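Local coordinates for Mgp-operon protein 3 (Mycoplasma pneumoniae, PDB 6RJ1), which takes part in adhesion of the human pathogen Mycoplasma pneumoniae, probably together with the adhesin P1, and probably binds host sugars through its extracellular N-domain, at residues 84-89 with 106-111; 171-176 with 871-876; 491-496 with 723-728. All coordinates share one frame; numbering follows the deposited sequence.

Interaction 1: residues 84-89 with 106-111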
loop_
_atom_site.group_PDB
_atom_site.type_symbol
_atom_site.label_atom_id
_atom_site.label_comp_id
_atom_site.label_asym_id
_atom_site.label_seq_id
_atom_site.Cartn_x
_atom_site.Cartn_y
_atom_site.Cartn_z
ATOM N N PHE A 84 -11.890 -14.983 -16.244
ATOM C CA PHE A 84 -11.912 -15.957 -15.169
ATOM C C PHE A 84 -11.718 -17.353 -15.768
ATOM O O PHE A 84 -12.360 -17.690 -16.767
ATOM C CB PHE A 84 -13.217 -15.872 -14.363
ATOM C CG PHE A 84 -13.417 -14.618 -13.539
ATOM C CD1 PHE A 84 -12.650 -14.381 -12.398
ATOM C CD2 PHE A 84 -14.410 -13.704 -13.866
ATOM C CE1 PHE A 84 -12.845 -13.231 -11.633
ATOM C CE2 PHE A 84 -14.611 -12.556 -13.089
ATOM C CZ PHE A 84 -13.822 -12.324 -11.983
ATOM N N ASP A 85 -10.794 -18.137 -15.187
ATOM C CA ASP A 85 -10.486 -19.499 -15.608
ATOM C C ASP A 85 -11.388 -20.500 -14.874
ATOM O O ASP A 85 -10.989 -21.080 -13.859
ATOM C CB ASP A 85 -8.992 -19.822 -15.404
ATOM C CG ASP A 85 -8.468 -20.894 -16.346
ATOM O OD1 ASP A 85 -8.951 -22.053 -16.268
ATOM O OD2 ASP A 85 -7.598 -20.570 -17.182
ATOM N N THR A 86 -12.610 -20.691 -15.409
ATOM C CA THR A 86 -13.654 -21.593 -14.906
ATOM C C THR A 86 -13.149 -23.047 -14.786
ATOM O O THR A 86 -13.493 -23.731 -13.819
ATOM C CB THR A 86 -14.919 -21.429 -15.777
ATOM O OG1 THR A 86 -15.441 -20.115 -15.561
ATOM C CG2 THR A 86 -16.012 -22.457 -15.468
ATOM N N GLN A 87 -12.312 -23.488 -15.748
ATOM C CA GLN A 87 -11.710 -24.821 -15.787
ATOM C C GLN A 87 -10.761 -25.065 -14.605
ATOM O O GLN A 87 -10.805 -26.144 -14.009
ATOM C CB GLN A 87 -10.996 -25.054 -17.128
ATOM C CG GLN A 87 -11.956 -25.294 -18.292
ATOM C CD GLN A 87 -11.251 -25.470 -19.618
ATOM O OE1 GLN A 87 -10.363 -24.689 -19.999
ATOM N NE2 GLN A 87 -11.650 -26.493 -20.366
ATOM N N GLU A 88 -9.925 -24.060 -14.260
ATOM C CA GLU A 88 -8.990 -24.118 -13.135
ATOM C C GLU A 88 -9.746 -24.058 -11.804
ATOM O O GLU A 88 -9.345 -24.723 -10.852
ATOM C CB GLU A 88 -7.965 -22.973 -13.211
ATOM C CG GLU A 88 -6.545 -23.411 -13.536
ATOM C CD GLU A 88 -5.793 -24.148 -12.446
ATOM O OE1 GLU A 88 -5.739 -23.639 -11.304
ATOM O OE2 GLU A 88 -5.240 -25.231 -12.744
ATOM N N SER A 89 -10.831 -23.257 -11.745
ATOM C CA SER A 89 -11.680 -23.093 -10.562
ATOM C C SER A 89 -12.365 -24.415 -10.211
ATOM O O SER A 89 -12.486 -24.751 -9.034
ATOM C CB SER A 89 -12.716 -22.001 -10.800
ATOM O OG SER A 89 -12.146 -20.712 -10.657
ATOM N N SER A 106 -23.560 -27.507 -7.451
ATOM C CA SER A 106 -22.977 -28.255 -8.569
ATOM C C SER A 106 -22.954 -27.465 -9.905
ATOM O O SER A 106 -22.678 -28.059 -10.959
ATOM C CB SER A 106 -23.686 -29.599 -8.745
ATOM O OG SER A 106 -23.411 -30.501 -7.687
ATOM N N ASN A 107 -23.218 -26.136 -9.859
ATOM C CA ASN A 107 -23.265 -25.270 -11.041
ATOM C C ASN A 107 -21.925 -24.610 -11.385
ATOM O O ASN A 107 -21.229 -24.125 -10.486
ATOM C CB ASN A 107 -24.372 -24.205 -10.899
ATOM C CG ASN A 107 -25.794 -24.697 -11.068
ATOM O OD1 ASN A 107 -26.104 -25.577 -11.885
ATOM N ND2 ASN A 107 -26.702 -24.106 -10.311
ATOM N N SER A 108 -21.585 -24.569 -12.696
ATOM C CA SER A 108 -20.367 -23.934 -13.227
ATOM C C SER A 108 -20.364 -22.443 -12.879
ATOM O O SER A 108 -21.374 -21.751 -13.085
ATOM C CB SER A 108 -20.262 -24.123 -14.739
ATOM O OG SER A 108 -19.165 -23.398 -15.280
ATOM N N GLN A 109 -19.256 -21.981 -12.280
ATOM C CA GLN A 109 -19.089 -20.604 -11.819
ATOM C C GLN A 109 -17.632 -20.197 -11.801
ATOM O O GLN A 109 -16.745 -21.040 -11.638
ATOM C CB GLN A 109 -19.731 -20.398 -10.424
ATOM C CG GLN A 109 -19.263 -21.392 -9.361
ATOM C CD GLN A 109 -20.090 -21.390 -8.101
ATOM O OE1 GLN A 109 -20.159 -20.395 -7.372
ATOM N NE2 GLN A 109 -20.712 -22.526 -7.802
ATOM N N ASP A 110 -17.403 -18.890 -11.954
ATOM C CA ASP A 110 -16.096 -18.238 -11.945
ATOM C C ASP A 110 -15.585 -17.897 -10.534
ATOM O O ASP A 110 -14.416 -17.538 -10.392
ATOM C CB ASP A 110 -16.155 -16.961 -12.796
ATOM C CG ASP A 110 -17.369 -16.068 -12.575
ATOM O OD1 ASP A 110 -17.766 -15.879 -11.403
ATOM O OD2 ASP A 110 -17.920 -15.570 -13.573
ATOM N N PHE A 111 -16.471 -17.982 -9.506
ATOM C CA PHE A 111 -16.210 -17.663 -8.094
ATOM C C PHE A 111 -15.710 -16.220 -7.904
ATOM O O PHE A 111 -14.883 -15.951 -7.031
ATOM C CB PHE A 111 -15.287 -18.690 -7.407
ATOM C CG PHE A 111 -15.734 -20.130 -7.501
ATOM C CD1 PHE A 111 -15.346 -20.923 -8.567
ATOM C CD2 PHE A 111 -16.503 -20.707 -6.494
ATOM C CE1 PHE A 111 -15.737 -22.261 -8.640
ATOM C CE2 PHE A 111 -16.883 -22.050 -6.565
ATOM C CZ PHE A 111 -16.495 -22.818 -7.633
HETATM O O HOH W 1 -12.471 -18.422 -12.058
#
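Phe-84 and Asp-110 meet in a partly buried contact between the N-terminal end of helix 86-93 and the loop that leads into strand 114-121. Asp-85 is the N-cap of this helix. Its OD1 accepts from Glu-88 N at 3.0 Å, met on the anti side of the carboxylate. Just before the cap, Phe-84 CB lies 3.5 Å from Asp-110 CB, and the Asp-110 methylene leans obliquely on the ring. The Phe-84 ring and the Asp-110 carboxylate are 41° apart. Asp-110 CG sits between its own backbone N and carbonyl carbon (chi1 45°), which sets it 4.0 Å from Phe-84 CD2. The carboxylate oxygens are used elsewhere: OD2 forms a salt bridge with Lys-133 and OD1 accepts from Ala-112 N. The Phe-84 ring also meets Tyr-451 edge to face. One turn into the helix, Ser-89 CB comes to the edge of the Phe-111 ring, 3.6 Å from CD1. A face of that ring carries Gln-109 CG. Across the two segments polar contact runs through one water, which donates both its hydrogens: to Asp-110 O at 2.7 Å, and to Ser-89 OG at 2.7 Å. Ser-89 OG is also hydrogen-bonded to Leu-61 O.

Interaction 2: residues 171-176 with 871-876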
loop_
_atom_site.group_PDB
_atom_site.type_symbol
_atom_site.label_atom_id
_atom_site.label_comp_id
_atom_site.label_asym_id
_atom_site.label_seq_id
_atom_site.Cartn_x
_atom_site.Cartn_y
_atom_site.Cartn_z
ATOM N N THR A 171 5.939 -10.447 3.686
ATOM C CA THR A 171 5.213 -11.028 4.813
ATOM C C THR A 171 5.717 -10.408 6.118
ATOM O O THR A 171 6.822 -9.852 6.129
ATOM C CB THR A 171 5.358 -12.566 4.816
ATOM O OG1 THR A 171 6.677 -12.930 5.236
ATOM C CG2 THR A 171 4.997 -13.197 3.476
ATOM N N PRO A 172 4.989 -10.545 7.249
ATOM C CA PRO A 172 5.516 -10.019 8.520
ATOM C C PRO A 172 6.833 -10.675 8.978
ATOM O O PRO A 172 7.447 -10.192 9.934
ATOM C CB PRO A 172 4.380 -10.302 9.506
ATOM C CG PRO A 172 3.618 -11.415 8.906
ATOM C CD PRO A 172 3.667 -11.174 7.443
ATOM N N TYR A 173 7.266 -11.760 8.298
ATOM C CA TYR A 173 8.495 -12.495 8.621
ATOM C C TYR A 173 9.637 -12.232 7.637
ATOM O O TYR A 173 10.694 -12.858 7.750
ATOM C CB TYR A 173 8.217 -14.005 8.770
ATOM C CG TYR A 173 7.073 -14.290 9.711
ATOM C CD1 TYR A 173 7.193 -14.053 11.079
ATOM C CD2 TYR A 173 5.854 -14.751 9.233
ATOM C CE1 TYR A 173 6.130 -14.278 11.947
ATOM C CE2 TYR A 173 4.784 -14.986 10.094
ATOM C CZ TYR A 173 4.927 -14.745 11.449
ATOM O OH TYR A 173 3.869 -14.949 12.295
ATOM N N THR A 174 9.430 -11.293 6.687
ATOM C CA THR A 174 10.438 -10.916 5.699
ATOM C C THR A 174 11.526 -10.112 6.421
ATOM O O THR A 174 11.226 -9.028 6.932
ATOM C CB THR A 174 9.802 -10.143 4.519
ATOM O OG1 THR A 174 8.776 -10.936 3.917
ATOM C CG2 THR A 174 10.828 -9.722 3.465
ATOM N N PRO A 175 12.770 -10.634 6.516
ATOM C CA PRO A 175 13.822 -9.869 7.204
ATOM C C PRO A 175 14.429 -8.780 6.318
ATOM O O PRO A 175 14.293 -8.835 5.097
ATOM C CB PRO A 175 14.847 -10.943 7.583
ATOM C CG PRO A 175 14.666 -12.031 6.588
ATOM C CD PRO A 175 13.294 -11.906 5.972
ATOM N N ASN A 176 15.105 -7.796 6.937
ATOM C CA ASN A 176 15.785 -6.682 6.258
ATOM C C ASN A 176 16.723 -7.145 5.125
ATOM O O ASN A 176 16.656 -6.579 4.038
ATOM C CB ASN A 176 16.543 -5.800 7.274
ATOM C CG ASN A 176 15.694 -4.777 7.991
ATOM O OD1 ASN A 176 14.640 -4.323 7.510
ATOM N ND2 ASN A 176 16.160 -4.366 9.153
ATOM N N GLU A 871 -5.627 -12.630 14.646
ATOM C CA GLU A 871 -5.407 -12.240 13.260
ATOM C C GLU A 871 -3.952 -12.493 12.813
ATOM O O GLU A 871 -3.645 -12.291 11.645
ATOM C CB GLU A 871 -5.836 -10.776 13.036
ATOM C CG GLU A 871 -7.006 -10.606 12.076
ATOM C CD GLU A 871 -8.367 -11.069 12.566
ATOM O OE1 GLU A 871 -8.811 -10.610 13.644
ATOM O OE2 GLU A 871 -9.001 -11.884 11.857
ATOM N N LYS A 872 -3.072 -12.953 13.728
ATOM C CA LYS A 872 -1.666 -13.291 13.451
ATOM C C LYS A 872 -1.581 -14.625 12.688
ATOM O O LYS A 872 -2.462 -15.467 12.886
ATOM C CB LYS A 872 -0.889 -13.457 14.773
ATOM C CG LYS A 872 -0.429 -12.166 15.409
ATOM C CD LYS A 872 0.445 -12.437 16.618
ATOM C CE LYS A 872 0.831 -11.181 17.351
ATOM N NZ LYS A 872 0.103 -11.046 18.638
ATOM N N PRO A 873 -0.518 -14.892 11.878
ATOM C CA PRO A 873 -0.413 -16.213 11.211
ATOM C C PRO A 873 -0.209 -17.339 12.222
ATOM O O PRO A 873 0.242 -17.068 13.329
ATOM C CB PRO A 873 0.818 -16.067 10.306
ATOM C CG PRO A 873 1.081 -14.589 10.225
ATOM C CD PRO A 873 0.633 -14.032 11.529
ATOM N N THR A 874 -0.565 -18.582 11.863
ATOM C CA THR A 874 -0.436 -19.731 12.783
ATOM C C THR A 874 1.020 -20.151 13.019
ATOM O O THR A 874 1.364 -20.550 14.132
ATOM C CB THR A 874 -1.307 -20.917 12.345
ATOM O OG1 THR A 874 -0.940 -21.330 11.026
ATOM C CG2 THR A 874 -2.799 -20.613 12.426
ATOM N N TYR A 875 1.864 -20.057 11.975
ATOM C CA TYR A 875 3.284 -20.409 12.029
ATOM C C TYR A 875 4.147 -19.318 11.409
ATOM O O TYR A 875 3.708 -18.642 10.470
ATOM C CB TYR A 875 3.545 -21.761 11.344
ATOM C CG TYR A 875 2.922 -22.934 12.063
ATOM C CD1 TYR A 875 1.604 -23.308 11.820
ATOM C CD2 TYR A 875 3.652 -23.680 12.981
ATOM C CE1 TYR A 875 1.016 -24.373 12.502
ATOM C CE2 TYR A 875 3.081 -24.762 13.655
ATOM C CZ TYR A 875 1.761 -25.104 13.414
ATOM O OH TYR A 875 1.191 -26.167 14.082
ATOM N N ASP A 876 5.377 -19.140 11.940
ATOM C CA ASP A 876 6.331 -18.141 11.444
ATOM C C ASP A 876 7.098 -18.646 10.195
ATOM O O ASP A 876 6.822 -19.751 9.708
ATOM C CB ASP A 876 7.285 -17.691 12.573
ATOM C CG ASP A 876 8.180 -18.760 13.186
ATOM O OD1 ASP A 876 8.431 -19.787 12.518
ATOM O OD2 ASP A 876 8.654 -18.555 14.323
#
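Pro-873 is the first residue of 871-876, the loop between strands 862-868 and 888-896, to touch the type I turn of 171-174, between strand 165-167 and helix 176-179. It meets Tyr-173 tip to tip. Pro-873 CG lies 3.7 Å from Tyr-173 CE2, and its CG and CD lie near the phenol oxygen. Pro-873 CG also lies 4.3 Å from Pro-172 CG, an apolar contact. Tyr-875 points its side chain away, and its backbone O lies 3.8 Å from Tyr-173 CE2. Asp-876 crosses the tyrosine ring, whose CG is anti to the Tyr-173 carbonyl carbon (chi1 -51°). Asp-876 CA sits over the centre of one face, 3.7 Å from the Tyr-173 centroid and 14° off the normal, a CH-pi contact. Its CB covers the same face nearer CE1. The opposite face carries Pro-172 CG, offset toward the rim, so the ring is held between its own turn and the other loop. Thr-174 N to Thr-171 O closes the turn at 3.0 Å. Asp-876 OD1 accepts from Gln-880 N. The chemistry is mostly apolar and CH-pi: distant loops join through one tyrosine ring, its hydroxyl and the carbons around it, while the carboxylate serves its own loop.

Interaction 3: residues 491-496 with 723-728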
loop_
_atom_site.group_PDB
_atom_site.type_symbol
_atom_site.label_atom_id
_atom_site.label_comp_id
_atom_site.label_asym_id
_atom_site.label_seq_id
_atom_site.Cartn_x
_atom_site.Cartn_y
_atom_site.Cartn_z
ATOM N N THR A 491 -11.539 -0.234 -12.544
ATOM C CA THR A 491 -10.813 0.882 -13.150
ATOM C C THR A 491 -9.342 0.657 -12.823
ATOM O O THR A 491 -9.013 0.369 -11.676
ATOM C CB THR A 491 -11.287 2.230 -12.570
ATOM O OG1 THR A 491 -12.713 2.279 -12.567
ATOM C CG2 THR A 491 -10.708 3.435 -13.316
ATOM N N TRP A 492 -8.462 0.792 -13.826
ATOM C CA TRP A 492 -7.017 0.643 -13.646
ATOM C C TRP A 492 -6.454 1.835 -12.888
ATOM O O TRP A 492 -6.816 2.972 -13.200
ATOM C CB TRP A 492 -6.325 0.567 -15.012
ATOM C CG TRP A 492 -6.623 -0.678 -15.781
ATOM C CD1 TRP A 492 -7.533 -0.825 -16.784
ATOM C CD2 TRP A 492 -5.979 -1.946 -15.629
ATOM N NE1 TRP A 492 -7.500 -2.112 -17.266
ATOM C CE2 TRP A 492 -6.558 -2.826 -16.569
ATOM C CE3 TRP A 492 -4.960 -2.428 -14.791
ATOM C CZ2 TRP A 492 -6.150 -4.157 -16.699
ATOM C CZ3 TRP A 492 -4.568 -3.751 -14.908
ATOM C CH2 TRP A 492 -5.157 -4.599 -15.856
ATOM N N TRP A 493 -5.539 1.589 -11.929
ATOM C CA TRP A 493 -4.861 2.676 -11.217
ATOM C C TRP A 493 -3.936 3.452 -12.176
ATOM O O TRP A 493 -3.816 4.675 -12.055
ATOM C CB TRP A 493 -4.075 2.161 -10.010
ATOM C CG TRP A 493 -4.894 2.013 -8.763
ATOM C CD1 TRP A 493 -5.098 0.869 -8.050
ATOM C CD2 TRP A 493 -5.611 3.050 -8.075
ATOM N NE1 TRP A 493 -5.887 1.126 -6.957
ATOM C CE2 TRP A 493 -6.216 2.458 -6.944
ATOM C CE3 TRP A 493 -5.786 4.434 -8.296
ATOM C CZ2 TRP A 493 -7.012 3.192 -6.052
ATOM C CZ3 TRP A 493 -6.557 5.163 -7.404
ATOM C CH2 TRP A 493 -7.173 4.544 -6.304
ATOM N N ALA A 494 -3.332 2.736 -13.158
ATOM C CA ALA A 494 -2.453 3.288 -14.193
ATOM C C ALA A 494 -3.194 4.261 -15.110
ATOM O O ALA A 494 -2.555 5.051 -15.804
ATOM C CB ALA A 494 -1.827 2.164 -15.011
ATOM N N LYS A 495 -4.535 4.185 -15.131
ATOM C CA LYS A 495 -5.404 5.067 -15.919
ATOM C C LYS A 495 -6.090 6.111 -15.003
ATOM O O LYS A 495 -6.956 6.857 -15.464
ATOM C CB LYS A 495 -6.428 4.256 -16.721
ATOM C CG LYS A 495 -5.856 3.629 -17.981
ATOM C CD LYS A 495 -6.798 2.615 -18.621
ATOM C CE LYS A 495 -7.823 3.236 -19.539
ATOM N NZ LYS A 495 -8.467 2.222 -20.423
ATOM N N THR A 496 -5.689 6.162 -13.705
ATOM C CA THR A 496 -6.199 7.129 -12.733
ATOM C C THR A 496 -5.059 8.055 -12.326
ATOM O O THR A 496 -4.208 7.690 -11.507
ATOM C CB THR A 496 -6.896 6.455 -11.542
ATOM O OG1 THR A 496 -7.826 5.485 -12.013
ATOM C CG2 THR A 496 -7.620 7.456 -10.658
ATOM N N VAL A 723 -8.514 9.138 -15.859
ATOM C CA VAL A 723 -9.433 9.629 -14.828
ATOM C C VAL A 723 -8.592 10.652 -14.059
ATOM O O VAL A 723 -7.433 10.372 -13.739
ATOM C CB VAL A 723 -9.923 8.492 -13.876
ATOM C CG1 VAL A 723 -11.018 8.982 -12.935
ATOM C CG2 VAL A 723 -10.396 7.274 -14.648
ATOM N N LYS A 724 -9.145 11.831 -13.786
ATOM C CA LYS A 724 -8.408 12.865 -13.063
ATOM C C LYS A 724 -9.012 13.193 -11.698
ATOM O O LYS A 724 -10.108 13.760 -11.620
ATOM C CB LYS A 724 -8.227 14.133 -13.920
ATOM C CG LYS A 724 -7.125 14.027 -14.968
ATOM C CD LYS A 724 -6.842 15.384 -15.602
ATOM C CE LYS A 724 -5.974 15.274 -16.833
ATOM N NZ LYS A 724 -5.754 16.598 -17.470
ATOM N N TRP A 725 -8.289 12.825 -10.624
ATOM C CA TRP A 725 -8.652 13.109 -9.234
ATOM C C TRP A 725 -7.667 14.193 -8.794
ATOM O O TRP A 725 -6.505 13.903 -8.496
ATOM C CB TRP A 725 -8.557 11.838 -8.354
ATOM C CG TRP A 725 -9.552 10.744 -8.666
ATOM C CD1 TRP A 725 -10.537 10.762 -9.615
ATOM C CD2 TRP A 725 -9.670 9.481 -7.990
ATOM N NE1 TRP A 725 -11.247 9.583 -9.585
ATOM C CE2 TRP A 725 -10.740 8.779 -8.596
ATOM C CE3 TRP A 725 -8.973 8.870 -6.930
ATOM C CZ2 TRP A 725 -11.124 7.498 -8.180
ATOM C CZ3 TRP A 725 -9.346 7.600 -6.529
ATOM C CH2 TRP A 725 -10.418 6.932 -7.139
ATOM N N THR A 726 -8.102 15.454 -8.864
ATOM C CA THR A 726 -7.252 16.615 -8.580
ATOM C C THR A 726 -7.162 16.999 -7.089
ATOM O O THR A 726 -6.211 17.685 -6.699
ATOM C CB THR A 726 -7.678 17.805 -9.442
ATOM O OG1 THR A 726 -9.088 17.964 -9.340
ATOM C CG2 THR A 726 -7.285 17.630 -10.906
ATOM N N ASN A 727 -8.126 16.564 -6.258
ATOM C CA ASN A 727 -8.101 16.890 -4.832
ATOM C C ASN A 727 -7.421 15.792 -4.011
ATOM O O ASN A 727 -7.985 15.243 -3.062
ATOM C CB ASN A 727 -9.488 17.260 -4.319
ATOM C CG ASN A 727 -9.939 18.569 -4.889
ATOM O OD1 ASN A 727 -9.389 19.624 -4.572
ATOM N ND2 ASN A 727 -10.921 18.526 -5.768
ATOM N N THR A 728 -6.188 15.482 -4.406
ATOM C CA THR A 728 -5.336 14.490 -3.766
ATOM C C THR A 728 -3.958 15.107 -3.544
ATOM O O THR A 728 -3.661 16.182 -4.083
ATOM C CB THR A 728 -5.251 13.189 -4.610
ATOM O OG1 THR A 728 -4.802 13.502 -5.919
ATOM C CG2 THR A 728 -6.578 12.425 -4.687
#
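Thr-496 CG2 stands anti to its backbone N while OG1 lies beside that N (chi1 -49°), which brings the methyl over the centre of one Trp-725 face. This is a CH-pi contact, with CG2 4.0 Å from the Trp-725 six-membered-ring centroid. The hydroxyl donates to Trp-492 O at 3.0 Å and is hydrogen-bonded to Tyr-478 OH. Trp-492 O also accepts from Lys-495 N, on the opposite face of its plane. Trp-493 crosses Trp-725 at about a right angle, planes at 86°. Its CH2 lies 3.8 Å from Trp-725 CZ3, which meets the Trp-493 ring at its edge. The backbones join in a parallel beta bridge of Thr-496 with Val-723. Its nearly straight bond runs from Val-723 N to Lys-495 O at 2.8 Å (171°). Thr-496 and Val-723 project side by side from one sheet face, and Val-723 CG2 reaches Thr-491 CG2 at 4.1 Å. Residues 491-496 lie in the MgpC adhesin region (beta-propeller clan), consistent with a propeller-like fold. The contact is buried where strand 487-492 gives way to strand 496-498, which pairs with strand 723-732. Tyr-478 meets Trp-493 and Trp-725, and helix 701-712 packs on Thr-491 and Val-723 and accepts Trp-725 NE1 at Glu-703 O.

In the fold
Interaction 3 is the buried one of the three; interactions 1 and 2 are partly buried. Interaction 1 lies farthest out, about 30 Å from the chain centre, and relies on a bridging water and the side chains around a helix start. Interactions 2 and 3 lie about 17 and 16 Å from that centre, on opposite sides of it. Interaction 2 joins loops by ring and CH-pi contacts, whereas interaction 3 joins strand ends and a turn by a backbone bond as well as tryptophan packing. None touches another; interactions 1 and 3 come nearest, about 12 Å between nearest atoms. Strand 114-121, after interaction 1, and strand 487-492, in interaction 3, belong to one eight-stranded sheet.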